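Local coordinates for protein phosphatase Slingshot homolog 2 (Homo sapiens, PDB 2NT2) that dephosphorylates and activates the actin-depolymerising factor cofilin through its protein-tyrosine-phosphatase-type catalytic domain, so regulating actin filament dynamics, at residues A[9-14]-A[72-77]; A[38-43]-A[92-97]; A[53-58]-A[64-69]; A[84-89]-A[97-102]. The protein carries 1 engineered substitution. One frame throughout, in Å; residues are numbered along the deposited sequence.

Contact 1. Residues A[9-14]-A[72-77]; sequences EHVFLG and KFISKA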
loop_
_atom_site.group_PDB
_atom_site.type_symbol
_atom_site.label_atom_id
_atom_site.label_comp_id
_atom_site.label_asym_id
_atom_site.label_seq_id
_atom_site.Cartn_x
_atom_site.Cartn_y
_atom_site.Cartn_z
ATOM N N GLU A 9 11.957 0.485 -4.591
ATOM C CA GLU A 9 13.018 1.162 -3.850
ATOM C C GLU A 9 12.424 1.926 -2.666
ATOM O O GLU A 9 12.948 1.869 -1.561
ATOM C CB GLU A 9 13.819 2.095 -4.750
ATOM C CG GLU A 9 13.893 3.543 -4.314
ATOM C CD GLU A 9 15.014 3.851 -3.345
ATOM O OE1 GLU A 9 15.711 4.865 -3.546
ATOM O OE2 GLU A 9 15.198 3.087 -2.365
ATOM N N HIS A 10 11.300 2.583 -2.936
ATOM C CA HIS A 10 10.659 3.476 -1.986
ATOM C C HIS A 10 9.377 2.920 -1.395
ATOM O O HIS A 10 8.591 3.684 -0.817
ATOM C CB HIS A 10 10.374 4.817 -2.682
ATOM C CG HIS A 10 9.420 4.677 -3.829
ATOM N ND1 HIS A 10 9.654 3.860 -4.912
ATOM C CD2 HIS A 10 8.216 5.256 -4.056
ATOM C CE1 HIS A 10 8.639 3.944 -5.759
ATOM N NE2 HIS A 10 7.748 4.788 -5.260
ATOM N N VAL A 11 9.120 1.617 -1.514
ATOM C CA VAL A 11 7.815 1.098 -1.086
ATOM C C VAL A 11 7.948 -0.205 -0.310
ATOM O O VAL A 11 8.533 -1.173 -0.801
ATOM C CB VAL A 11 6.855 0.850 -2.263
ATOM C CG1 VAL A 11 5.534 0.257 -1.784
ATOM C CG2 VAL A 11 6.606 2.129 -3.048
ATOM N N PHE A 12 7.366 -0.235 0.886
ATOM C CA PHE A 12 7.259 -1.479 1.645
ATOM C C PHE A 12 5.788 -1.846 1.833
ATOM O O PHE A 12 4.957 -0.951 1.989
ATOM C CB PHE A 12 7.946 -1.373 3.009
ATOM C CG PHE A 12 9.454 -1.576 2.947
ATOM C CD1 PHE A 12 10.300 -0.512 2.685
ATOM C CD2 PHE A 12 10.001 -2.833 3.151
ATOM C CE1 PHE A 12 11.669 -0.695 2.624
ATOM C CE2 PHE A 12 11.367 -3.027 3.087
ATOM C CZ PHE A 12 12.205 -1.958 2.822
ATOM N N LEU A 13 5.519 -3.138 1.841
ATOM C CA LEU A 13 4.186 -3.674 2.114
ATOM C C LEU A 13 4.192 -4.487 3.404
ATOM O O LEU A 13 4.997 -5.417 3.544
ATOM C CB LEU A 13 3.739 -4.521 0.918
ATOM C CG LEU A 13 2.335 -5.126 1.009
ATOM C CD1 LEU A 13 1.304 -4.014 1.082
ATOM C CD2 LEU A 13 2.070 -6.058 -0.166
ATOM N N GLY A 14 3.329 -4.171 4.372
ATOM C CA GLY A 14 3.417 -4.841 5.663
ATOM C C GLY A 14 2.156 -4.837 6.493
ATOM O O GLY A 14 1.054 -4.546 6.031
ATOM N N LYS A 72 -0.476 9.840 -4.668
ATOM C CA LYS A 72 0.062 11.141 -4.297
ATOM C C LYS A 72 1.076 11.036 -3.159
ATOM O O LYS A 72 2.169 11.595 -3.214
ATOM C CB LYS A 72 -1.083 12.073 -3.883
ATOM C CG LYS A 72 -0.881 13.534 -4.227
ATOM C CD LYS A 72 -0.734 14.400 -2.982
ATOM C CE LYS A 72 0.454 15.345 -3.070
ATOM N NZ LYS A 72 1.754 14.612 -3.077
ATOM N N PHE A 73 0.679 10.327 -2.108
ATOM C CA PHE A 73 1.509 10.184 -0.927
ATOM C C PHE A 73 2.788 9.404 -1.219
ATOM O O PHE A 73 3.879 9.859 -0.873
ATOM C CB PHE A 73 0.714 9.501 0.191
ATOM C CG PHE A 73 1.420 9.552 1.539
ATOM C CD1 PHE A 73 1.543 10.756 2.212
ATOM C CD2 PHE A 73 1.942 8.404 2.109
ATOM C CE1 PHE A 73 2.179 10.820 3.434
ATOM C CE2 PHE A 73 2.582 8.462 3.334
ATOM C CZ PHE A 73 2.697 9.670 3.998
ATOM N N ILE A 74 2.634 8.240 -1.840
ATOM C CA ILE A 74 3.763 7.359 -2.115
ATOM C C ILE A 74 4.750 8.037 -3.063
ATOM O O ILE A 74 5.959 7.889 -2.923
ATOM C CB ILE A 74 3.318 6.030 -2.759
ATOM C CG1 ILE A 74 2.371 5.180 -1.909
ATOM C CG2 ILE A 74 4.532 5.213 -3.180
ATOM C CD1 ILE A 74 1.809 3.985 -2.648
ATOM N N SER A 75 4.198 8.759 -4.033
ATOM C CA SER A 75 4.978 9.573 -4.955
ATOM C C SER A 75 5.734 10.648 -4.172
ATOM O O SER A 75 6.876 10.987 -4.472
ATOM C CB SER A 75 4.070 10.195 -6.016
ATOM O OG SER A 75 4.334 11.572 -6.212
ATOM N N LYS A 76 5.074 11.164 -3.142
ATOM C CA LYS A 76 5.681 12.125 -2.230
ATOM C C LYS A 76 6.906 11.540 -1.543
ATOM O O LYS A 76 7.949 12.189 -1.451
ATOM C CB LYS A 76 4.647 12.576 -1.199
ATOM C CG LYS A 76 5.192 13.493 -0.116
ATOM C CD LYS A 76 4.070 13.941 0.812
ATOM C CE LYS A 76 4.398 15.270 1.481
ATOM N NZ LYS A 76 3.252 15.767 2.292
ATOM N N ALA A 77 6.805 10.297 -1.079
ATOM C CA ALA A 77 7.924 9.671 -0.380
ATOM C C ALA A 77 9.171 9.663 -1.264
ATOM O O ALA A 77 10.209 10.208 -0.895
ATOM C CB ALA A 77 7.571 8.268 0.071
#
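Ile74 CG2 is the methyl on which this contact turns: it meets Val11 CG2 at 3.7 Å and His10 CD2 at 3.8 Å. Here helix 67-79 packs over the central sheet of the dual-specificity phosphatase fold, at the start of strand 11-14. Both His10 and Val11 cross the isoleucine side chain at about a right angle, and its CG2 branch, anti to the backbone N, is the one that touches both. His10 also presents its rim to the helix, with Ile74 O lying in the plane of the ring, 3.6 Å from His10 CD2; this is a close approach of a carbon to a carbonyl and carries no hydrogen bond. Around this first shell, Ile74 also rests on Leu34 and Tyr102, and the imidazole is tied down at NE2 by the hydroxyl of Tyr102 from helix 94-107. The backbone of His10 pairs with Cys84 on the neighbouring strand. With CG set between its backbone N and carbonyl carbon (chi1 63°), the imidazole folds back over its own chain, and Val11 CG2 sits 3.6 Å above the plane over the centre of the ring.

Contact 2. Residues A[38-43]-A[92-97]; sequences REIDNF and VSRSAS. With SO4 (sulfate ion), chain D.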
loop_
_atom_site.group_PDB
_atom_site.type_symbol
_atom_site.label_atom_id
_atom_site.label_comp_id
_atom_site.label_asym_id
_atom_site.label_seq_id
_atom_site.Cartn_x
_atom_site.Cartn_y
_atom_site.Cartn_z
ATOM N N ARG A 38 -8.994 1.792 9.025
ATOM C CA ARG A 38 -9.807 2.624 9.897
ATOM C C ARG A 38 -9.478 2.343 11.367
ATOM O O ARG A 38 -9.494 3.268 12.181
ATOM C CB ARG A 38 -11.299 2.377 9.662
ATOM C CG ARG A 38 -12.188 3.103 10.670
ATOM C CD ARG A 38 -12.772 4.374 10.076
ATOM N NE ARG A 38 -12.371 5.563 10.820
ATOM C CZ ARG A 38 -12.424 6.807 10.378
ATOM N NH1 ARG A 38 -12.872 7.075 9.159
ATOM N NH2 ARG A 38 -12.021 7.800 11.157
ATOM N N GLU A 39 -9.196 1.085 11.667
ATOM C CA GLU A 39 -9.091 0.555 13.014
ATOM C C GLU A 39 -7.687 0.499 13.590
ATOM O O GLU A 39 -7.474 0.281 14.786
ATOM C CB GLU A 39 -9.706 -0.860 13.014
ATOM C CG GLU A 39 -8.809 -1.935 12.427
ATOM C CD GLU A 39 -8.973 -2.127 10.935
ATOM O OE1 GLU A 39 -8.705 -3.245 10.436
ATOM O OE2 GLU A 39 -9.364 -1.178 10.225
ATOM N N ILE A 40 -6.647 0.665 12.768
ATOM C CA ILE A 40 -5.300 0.622 13.343
ATOM C C ILE A 40 -4.757 2.039 13.493
ATOM O O ILE A 40 -4.983 2.895 12.643
ATOM C CB ILE A 40 -4.333 -0.228 12.510
ATOM C CG1 ILE A 40 -4.661 -1.731 12.548
ATOM C CG2 ILE A 40 -2.890 -0.018 12.918
ATOM C CD1 ILE A 40 -5.491 -2.130 11.349
ATOM N N ASP A 41 -4.048 2.261 14.589
ATOM C CA ASP A 41 -3.506 3.563 14.928
ATOM C C ASP A 41 -2.227 3.896 14.166
ATOM O O ASP A 41 -1.556 3.010 13.642
ATOM C CB ASP A 41 -3.241 3.615 16.444
ATOM C CG ASP A 41 -4.519 3.370 17.227
ATOM O OD1 ASP A 41 -4.548 2.447 18.070
ATOM O OD2 ASP A 41 -5.513 4.085 16.988
ATOM N N ASN A 42 -1.929 5.187 14.143
ATOM C CA ASN A 42 -0.651 5.788 13.833
ATOM C C ASN A 42 0.240 5.725 15.082
ATOM O O ASN A 42 0.137 6.571 15.968
ATOM C CB ASN A 42 -0.797 7.244 13.407
ATOM C CG ASN A 42 -1.488 7.450 12.080
ATOM O OD1 ASN A 42 -1.682 8.594 11.659
ATOM N ND2 ASN A 42 -1.845 6.359 11.412
ATOM N N PHE A 43 1.071 4.698 15.162
ATOM C CA PHE A 43 1.848 4.405 16.349
ATOM C C PHE A 43 2.853 5.481 16.709
ATOM O O PHE A 43 3.121 5.700 17.898
ATOM C CB PHE A 43 2.572 3.058 16.154
ATOM C CG PHE A 43 1.590 1.900 16.012
ATOM C CD1 PHE A 43 0.785 1.523 17.075
ATOM C CD2 PHE A 43 1.487 1.207 14.819
ATOM C CE1 PHE A 43 -0.109 0.475 16.955
ATOM C CE2 PHE A 43 0.593 0.158 14.691
ATOM C CZ PHE A 43 -0.207 -0.207 15.758
ATOM N N VAL A 92 -2.410 -7.904 3.648
ATOM C CA VAL A 92 -2.848 -8.941 2.719
ATOM C C VAL A 92 -3.846 -8.424 1.698
ATOM O O VAL A 92 -3.838 -8.832 0.537
ATOM C CB VAL A 92 -3.476 -10.100 3.524
ATOM C CG1 VAL A 92 -4.571 -10.800 2.742
ATOM C CG2 VAL A 92 -2.385 -11.072 3.951
ATOM N N SER A 93 -4.723 -7.513 2.105
ATOM C CA SER A 93 -5.826 -7.089 1.242
ATOM C C SER A 93 -5.850 -5.593 0.992
ATOM O O SER A 93 -5.618 -5.108 -0.122
ATOM C CB SER A 93 -7.138 -7.566 1.876
ATOM O OG SER A 93 -8.250 -7.276 1.068
ATOM N N ARG A 94 -6.125 -4.795 2.019
ATOM C CA ARG A 94 -6.182 -3.346 1.807
ATOM C C ARG A 94 -4.834 -2.788 1.366
ATOM O O ARG A 94 -4.743 -1.982 0.435
ATOM C CB ARG A 94 -6.641 -2.639 3.081
ATOM C CG ARG A 94 -8.114 -2.834 3.419
ATOM C CD ARG A 94 -8.415 -2.274 4.805
ATOM N NE ARG A 94 -7.923 -3.153 5.863
ATOM C CZ ARG A 94 -8.062 -2.915 7.159
ATOM N NH1 ARG A 94 -8.676 -1.823 7.587
ATOM N NH2 ARG A 94 -7.572 -3.792 8.029
ATOM N N SER A 95 -3.768 -3.193 2.052
ATOM C CA SER A 95 -2.431 -2.716 1.734
ATOM C C SER A 95 -1.936 -3.296 0.410
ATOM O O SER A 95 -1.408 -2.548 -0.411
ATOM C CB SER A 95 -1.454 -3.042 2.859
ATOM O OG SER A 95 -1.559 -4.381 3.295
ATOM N N ALA A 96 -2.116 -4.606 0.228
ATOM C CA ALA A 96 -1.617 -5.271 -0.975
ATOM C C ALA A 96 -2.245 -4.673 -2.234
ATOM O O ALA A 96 -1.530 -4.331 -3.174
ATOM C CB ALA A 96 -1.839 -6.770 -0.934
ATOM N N SER A 97 -3.568 -4.538 -2.219
ATOM C CA SER A 97 -4.311 -3.988 -3.336
ATOM C C SER A 97 -3.810 -2.595 -3.703
ATOM O O SER A 97 -3.576 -2.295 -4.872
ATOM C CB SER A 97 -5.806 -3.908 -3.003
ATOM O OG SER A 97 -6.239 -5.075 -2.333
HETATM S S SO4 D . -5.849 -6.367 5.697
HETATM O O1 SO4 D . -5.519 -6.034 7.075
HETATM O O2 SO4 D . -6.619 -7.607 5.625
HETATM O O3 SO4 D . -6.650 -5.289 5.107
HETATM O O4 SO4 D . -4.608 -6.523 4.932
#
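Arg94 NH2 has two anionic partners: Glu39 OE1 at 2.7 Å, with an N-H...O angle of 150°, and sulfate O1 at 3.2 Å. Arg94 NH1 takes Glu39 OE2 at 2.8 Å along a straighter line, completing an end-on grip with two nitrogens; Val55 O is a second partner of NH1. Both carboxylate oxygens are met on their syn side, and the carboxylate and guanidinium planes lie 15° apart. Along the guanidinium edge that faces the sulfate, NE points almost straight at O3, 2.6 Å away; that oxygen also receives Arg94 N. This arginine closes the phosphate-binding P-loop of the protein tyrosine phosphatases, and the sulfate, probably from the crystallisation liquor, sits where a substrate phosphate is expected to bind. A methionine in place of Arg94 would probably leave Glu39 without its charged mate and the anion without the guanidinium's two N-H bonds. A bend at chi3 (-76°) brings the guanidinium beside the sulfate. The loop backbone holds O4 through Val92 N at 2.9 Å and Ser93 N at 3.0 Å.

Contact 3. Residues A[53-58]-A[64-69]; sequences IRVYDE and LAYWND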
loop_
_atom_site.group_PDB
_atom_site.type_symbol
_atom_site.label_atom_id
_atom_site.label_comp_id
_atom_site.label_asym_id
_atom_site.label_seq_id
_atom_site.Cartn_x
_atom_site.Cartn_y
_atom_site.Cartn_z
ATOM N N ILE A 53 -6.153 6.047 5.169
ATOM C CA ILE A 53 -7.248 5.649 4.298
ATOM C C ILE A 53 -8.232 4.807 5.119
ATOM O O ILE A 53 -8.121 3.588 5.211
ATOM C CB ILE A 53 -6.750 4.868 3.072
ATOM C CG1 ILE A 53 -5.742 5.586 2.183
ATOM C CG2 ILE A 53 -7.914 4.311 2.262
ATOM C CD1 ILE A 53 -5.965 7.015 1.766
ATOM N N ARG A 54 -9.160 5.517 5.742
ATOM C CA ARG A 54 -9.936 5.058 6.880
ATOM C C ARG A 54 -11.116 4.189 6.461
ATOM O O ARG A 54 -12.272 4.595 6.475
ATOM C CB ARG A 54 -10.385 6.272 7.700
ATOM C CG ARG A 54 -9.275 7.323 7.748
ATOM C CD ARG A 54 -9.242 8.059 9.066
ATOM N NE ARG A 54 -8.948 9.487 8.872
ATOM C CZ ARG A 54 -9.786 10.337 8.291
ATOM N NH1 ARG A 54 -10.967 9.939 7.835
ATOM N NH2 ARG A 54 -9.442 11.614 8.157
ATOM N N VAL A 55 -10.761 2.963 6.113
ATOM C CA VAL A 55 -11.571 2.003 5.393
ATOM C C VAL A 55 -11.458 0.614 5.998
ATOM O O VAL A 55 -10.412 0.242 6.542
ATOM C CB VAL A 55 -11.080 1.982 3.925
ATOM C CG1 VAL A 55 -10.633 0.586 3.531
ATOM C CG2 VAL A 55 -12.136 2.533 2.992
ATOM N N TYR A 56 -12.527 -0.182 5.934
ATOM C CA TYR A 56 -12.451 -1.549 6.442
ATOM C C TYR A 56 -12.199 -2.530 5.288
ATOM O O TYR A 56 -12.518 -2.258 4.131
ATOM C CB TYR A 56 -13.705 -1.957 7.189
ATOM C CG TYR A 56 -14.060 -1.219 8.448
ATOM C CD1 TYR A 56 -15.115 -0.314 8.472
ATOM C CD2 TYR A 56 -13.362 -1.415 9.630
ATOM C CE1 TYR A 56 -15.459 0.374 9.621
ATOM C CE2 TYR A 56 -13.695 -0.734 10.785
ATOM C CZ TYR A 56 -14.742 0.158 10.780
ATOM O OH TYR A 56 -15.080 0.839 11.931
ATOM N N ASP A 57 -11.623 -3.673 5.632
ATOM C CA ASP A 57 -11.349 -4.759 4.703
ATOM C C ASP A 57 -12.621 -5.553 4.411
ATOM O O ASP A 57 -12.784 -6.683 4.883
ATOM C CB ASP A 57 -10.286 -5.699 5.284
ATOM C CG ASP A 57 -9.698 -6.632 4.241
ATOM O OD1 ASP A 57 -9.864 -6.354 3.036
ATOM O OD2 ASP A 57 -9.056 -7.629 4.645
ATOM N N GLU A 58 -13.520 -4.936 3.652
ATOM C CA GLU A 58 -14.816 -5.510 3.335
ATOM C C GLU A 58 -15.248 -5.165 1.905
ATOM O O GLU A 58 -14.794 -4.167 1.357
ATOM C CB GLU A 58 -15.893 -5.031 4.307
ATOM C CG GLU A 58 -15.497 -3.865 5.189
ATOM C CD GLU A 58 -16.616 -2.849 5.335
ATOM O OE1 GLU A 58 -16.673 -1.902 4.527
ATOM O OE2 GLU A 58 -17.421 -3.042 6.263
ATOM N N LEU A 64 -10.785 1.929 -4.775
ATOM C CA LEU A 64 -10.583 2.589 -6.056
ATOM C C LEU A 64 -10.631 4.105 -5.919
ATOM O O LEU A 64 -9.739 4.806 -6.406
ATOM C CB LEU A 64 -11.628 2.114 -7.066
ATOM C CG LEU A 64 -11.445 2.532 -8.524
ATOM C CD1 LEU A 64 -9.978 2.669 -8.886
ATOM C CD2 LEU A 64 -12.123 1.532 -9.453
ATOM N N ALA A 65 -11.645 4.618 -5.233
ATOM C CA ALA A 65 -11.762 6.052 -5.010
ATOM C C ALA A 65 -10.560 6.648 -4.296
ATOM O O ALA A 65 -10.359 7.865 -4.308
ATOM C CB ALA A 65 -13.045 6.345 -4.246
ATOM N N TYR A 66 -9.712 5.844 -3.655
ATOM C CA TYR A 66 -8.605 6.417 -2.897
ATOM C C TYR A 66 -7.242 6.208 -3.546
ATOM O O TYR A 66 -6.244 6.627 -2.936
ATOM C CB TYR A 66 -8.540 5.806 -1.500
ATOM C CG TYR A 66 -9.733 5.959 -0.600
ATOM C CD1 TYR A 66 -10.769 5.031 -0.611
ATOM C CD2 TYR A 66 -9.833 7.031 0.281
ATOM C CE1 TYR A 66 -11.865 5.170 0.220
ATOM C CE2 TYR A 66 -10.927 7.176 1.115
ATOM C CZ TYR A 66 -11.941 6.245 1.083
ATOM O OH TYR A 66 -13.031 6.392 1.914
ATOM N N TRP A 67 -7.120 5.561 -4.707
ATOM C CA TRP A 67 -5.779 5.187 -5.149
ATOM C C TRP A 67 -4.979 6.392 -5.665
ATOM O O TRP A 67 -3.742 6.306 -5.696
ATOM C CB TRP A 67 -5.654 4.093 -6.149
ATOM C CG TRP A 67 -6.366 2.819 -6.223
ATOM C CD1 TRP A 67 -7.065 2.486 -7.350
ATOM C CD2 TRP A 67 -6.539 1.704 -5.343
ATOM N NE1 TRP A 67 -7.660 1.248 -7.228
ATOM C CE2 TRP A 67 -7.345 0.753 -5.992
ATOM C CE3 TRP A 67 -6.073 1.442 -4.050
ATOM C CZ2 TRP A 67 -7.708 -0.459 -5.402
ATOM C CZ3 TRP A 67 -6.437 0.242 -3.470
ATOM C CH2 TRP A 67 -7.238 -0.687 -4.141
ATOM N N ASN A 68 -5.604 7.496 -6.062
ATOM C CA ASN A 68 -4.793 8.629 -6.521
ATOM C C ASN A 68 -4.240 9.409 -5.330
ATOM O O ASN A 68 -3.161 9.984 -5.394
ATOM C CB ASN A 68 -5.592 9.535 -7.449
ATOM C CG ASN A 68 -4.909 10.858 -7.729
ATOM O OD1 ASN A 68 -5.188 11.858 -7.063
ATOM N ND2 ASN A 68 -4.024 10.890 -8.717
ATOM N N ASP A 69 -4.991 9.373 -4.237
ATOM C CA ASP A 69 -4.558 9.888 -2.947
ATOM C C ASP A 69 -3.348 9.089 -2.462
ATOM O O ASP A 69 -2.345 9.628 -2.004
ATOM C CB ASP A 69 -5.664 9.747 -1.904
ATOM C CG ASP A 69 -6.792 10.743 -2.046
ATOM O OD1 ASP A 69 -6.808 11.507 -3.033
ATOM O OD2 ASP A 69 -7.673 10.759 -1.157
#
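Tyr66 and Ile53 bury the most surface here, with the ring laid against the isoleucine. The CG2 methyl of Ile53 stands over one face of the phenol, 4.0 Å from the ring centroid and 20° off the normal, a CH-pi contact. It is displaced toward the CG end of the ring, nearest Tyr66 CG at 3.8 Å, and Ile53 CD1 follows at 4.1 Å from Tyr66 CD2. The two side chains slide past each other in opposite directions. Val55 takes the far end: its CG2 comes at a slant to within 3.8 Å of Tyr66 CE1 and lies 4.1 Å from Tyr66 OH. Tyr66 reaches this position with CG anti to its carbonyl carbon (chi1 -60°), which lays the ring across the loop that follows strand 49-52. In this phosphatase domain the contact joins that loop to the 64-69 segment, which runs into helix 67-79. Val55 O receives Arg94 NH1 of the phosphate-binding loop. Substituting an alanine for Tyr66 is likely to open a gap over Ile53 and leave Val55 CG2 without its aromatic neighbour. With no hydrogen bond between them, the segments are held by van der Waals and CH-pi contact and by burial of apolar surface.

Contact 4. Residues A[84-89]-A[97-102]; sequences CLVHSK and STVIAY. Engineered in segment 84-89: Ser88 (natural residue Cys). With SO4 (sulfate ion), chain D.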
loop_
_atom_site.group_PDB
_atom_site.type_symbol
_atom_site.label_atom_id
_atom_site.label_comp_id
_atom_site.label_asym_id
_atom_site.label_seq_id
_atom_site.Cartn_x
_atom_site.Cartn_y
_atom_site.Cartn_z
ATOM N N CYS A 84 8.481 4.414 1.940
ATOM C CA CYS A 84 7.110 4.404 2.444
ATOM C C CYS A 84 6.682 2.994 2.823
ATOM O O CYS A 84 6.909 2.047 2.071
ATOM C CB CYS A 84 6.173 4.993 1.389
ATOM S SG CYS A 84 4.428 5.101 1.842
ATOM N N LEU A 85 6.076 2.859 4.000
ATOM C CA LEU A 85 5.458 1.602 4.395
ATOM C C LEU A 85 3.964 1.620 4.079
ATOM O O LEU A 85 3.180 2.373 4.656
ATOM C CB LEU A 85 5.680 1.315 5.881
ATOM C CG LEU A 85 4.811 0.202 6.486
ATOM C CD1 LEU A 85 5.193 -1.148 5.902
ATOM C CD2 LEU A 85 4.923 0.192 8.002
ATOM N N VAL A 86 3.542 0.763 3.149
ATOM C CA VAL A 86 2.101 0.594 2.979
ATOM C C VAL A 86 1.640 -0.585 3.838
ATOM O O VAL A 86 2.090 -1.707 3.621
ATOM C CB VAL A 86 1.664 0.368 1.529
ATOM C CG1 VAL A 86 0.165 0.648 1.421
ATOM C CG2 VAL A 86 2.449 1.249 0.575
ATOM N N HIS A 87 0.777 -0.304 4.811
ATOM C CA HIS A 87 0.336 -1.361 5.722
ATOM C C HIS A 87 -1.165 -1.297 5.981
ATOM O O HIS A 87 -1.816 -0.271 5.807
ATOM C CB HIS A 87 1.117 -1.324 7.028
ATOM C CG HIS A 87 0.724 -0.279 8.018
ATOM N ND1 HIS A 87 -0.166 -0.527 9.040
ATOM C CD2 HIS A 87 1.094 1.014 8.168
ATOM C CE1 HIS A 87 -0.329 0.563 9.769
ATOM N NE2 HIS A 87 0.425 1.518 9.260
ATOM N N SER A 88 -1.686 -2.456 6.366
ATOM C CA SER A 88 -3.053 -2.626 6.833
ATOM C C SER A 88 -3.021 -3.293 8.206
ATOM O O SER A 88 -2.084 -3.067 8.977
ATOM C CB SER A 88 -3.867 -3.444 5.832
ATOM O OG SER A 88 -3.183 -4.626 5.453
ATOM N N LYS A 89 -4.004 -4.131 8.504
ATOM C CA LYS A 89 -3.878 -4.983 9.691
ATOM C C LYS A 89 -3.015 -6.204 9.374
ATOM O O LYS A 89 -2.060 -6.491 10.086
ATOM C CB LYS A 89 -5.246 -5.405 10.212
ATOM C CG LYS A 89 -5.243 -6.654 11.078
ATOM C CD LYS A 89 -6.187 -6.539 12.257
ATOM C CE LYS A 89 -6.000 -7.700 13.220
ATOM N NZ LYS A 89 -6.257 -7.299 14.631
ATOM N N SER A 97 -3.568 -4.538 -2.219
ATOM C CA SER A 97 -4.311 -3.988 -3.336
ATOM C C SER A 97 -3.810 -2.595 -3.703
ATOM O O SER A 97 -3.576 -2.295 -4.872
ATOM C CB SER A 97 -5.806 -3.908 -3.003
ATOM O OG SER A 97 -6.239 -5.075 -2.333
ATOM N N THR A 98 -3.657 -1.752 -2.687
ATOM C CA THR A 98 -3.164 -0.395 -2.892
ATOM C C THR A 98 -1.806 -0.402 -3.582
ATOM O O THR A 98 -1.573 0.329 -4.540
ATOM C CB THR A 98 -3.037 0.360 -1.553
ATOM O OG1 THR A 98 -4.332 0.484 -0.960
ATOM C CG2 THR A 98 -2.520 1.770 -1.793
ATOM N N VAL A 99 -0.919 -1.266 -3.093
ATOM C CA VAL A 99 0.415 -1.376 -3.682
ATOM C C VAL A 99 0.336 -1.841 -5.130
ATOM O O VAL A 99 1.050 -1.350 -6.003
ATOM C CB VAL A 99 1.316 -2.331 -2.881
ATOM C CG1 VAL A 99 2.549 -2.682 -3.696
ATOM C CG2 VAL A 99 1.716 -1.720 -1.548
ATOM N N ILE A 100 -0.560 -2.790 -5.415
ATOM C CA ILE A 100 -0.672 -3.281 -6.786
ATOM C C ILE A 100 -1.118 -2.161 -7.725
ATOM O O ILE A 100 -0.583 -2.019 -8.821
ATOM C CB ILE A 100 -1.632 -4.476 -6.899
ATOM C CG1 ILE A 100 -1.113 -5.772 -6.285
ATOM C CG2 ILE A 100 -2.006 -4.697 -8.361
ATOM C CD1 ILE A 100 -2.144 -6.593 -5.542
ATOM N N ALA A 101 -2.098 -1.380 -7.290
ATOM C CA ALA A 101 -2.627 -0.258 -8.042
ATOM C C ALA A 101 -1.554 0.789 -8.307
ATOM O O ALA A 101 -1.470 1.334 -9.403
ATOM C CB ALA A 101 -3.793 0.387 -7.304
ATOM N N TYR A 102 -0.744 1.098 -7.295
ATOM C CA TYR A 102 0.299 2.104 -7.501
ATOM C C TYR A 102 1.259 1.673 -8.612
ATOM O O TYR A 102 1.622 2.475 -9.469
ATOM C CB TYR A 102 1.067 2.359 -6.208
ATOM C CG TYR A 102 2.291 3.230 -6.396
ATOM C CD1 TYR A 102 2.166 4.604 -6.559
ATOM C CD2 TYR A 102 3.566 2.683 -6.413
ATOM C CE1 TYR A 102 3.274 5.410 -6.734
ATOM C CE2 TYR A 102 4.682 3.483 -6.586
ATOM C CZ TYR A 102 4.531 4.845 -6.745
ATOM O OH TYR A 102 5.646 5.636 -6.916
HETATM S S SO4 D . -5.849 -6.367 5.697
HETATM O O1 SO4 D . -5.519 -6.034 7.075
HETATM O O2 SO4 D . -6.619 -7.607 5.625
HETATM O O3 SO4 D . -6.650 -5.289 5.107
HETATM O O4 SO4 D . -4.608 -6.523 4.932
#
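Val86 and Val99 lie aslant to each other across the core, and one methyl of the helix does most of the touching. Val99 CG2 approaches the branch point of Val86, 3.7 Å from Val86 CB and equally far from Val86 CG2, with Val86 CG1 a little further off at 4.1 Å. The methyl therefore rests against CB and the CG2 branch of the strand residue. On Val99 this CG2 is anti to the carbonyl carbon while CG1 is anti to the backbone N (chi1 166°), a setting that directs CG2 at the strand. Thr98 adds a lighter touch, its CG2 4.3 Å from Val86 CG1, while its hydroxyl bonds back to Arg94 O within the helix. His87 turns its CB away from the helix; its ND1 donates to Ser88 O at 3.2 Å, Ser88 O lying close to the plane of the imidazole. Ser88 is an engineered replacement for the natural cysteine, the phosphocysteine nucleophile of the active site. Its OG stands beside sulfate O4 at a separation too short to be trusted in detail, and Lys89 N gives a weak bond to sulfate O1. Strand 83-87 and helix 94-107 are the strand and helix that bracket the signature P-loop of the family. Strands 11-14 and 30-35 lie beside strand 83-87, Leu34 and Val36 touch Val86, and helices 67-79 and 129-143 pack against helix 94-107.

Contacts 2 and 4, with centres about 8 Å apart, share Ser97 and the sulfate: contact 4 supplies the strand and nucleophile position, contact 2 the arginine. Ser95 OG lies 2.7 Å from Ser88 OG, probably hydrogen-bonded. Contact 3, its centre about 10 Å from that of contact 2, meets the phosphate-binding loop through two probable hydrogen bonds: Val55 O is 2.9 Å from Arg94 NH1 and Asp57 OD1 is 2.7 Å from Ser93 OG. Trp67 carries contact 3 onto the helix of contact 4. Contact 1, about 8 Å from contact 4 between centres, lies away from the active site; its strand 11-14 pairs with strand 83-87, Phe12 bonding Cys84 and Val86 through the backbone, and Leu13 CD1 reaches Val99 CG2 at 3.5 Å.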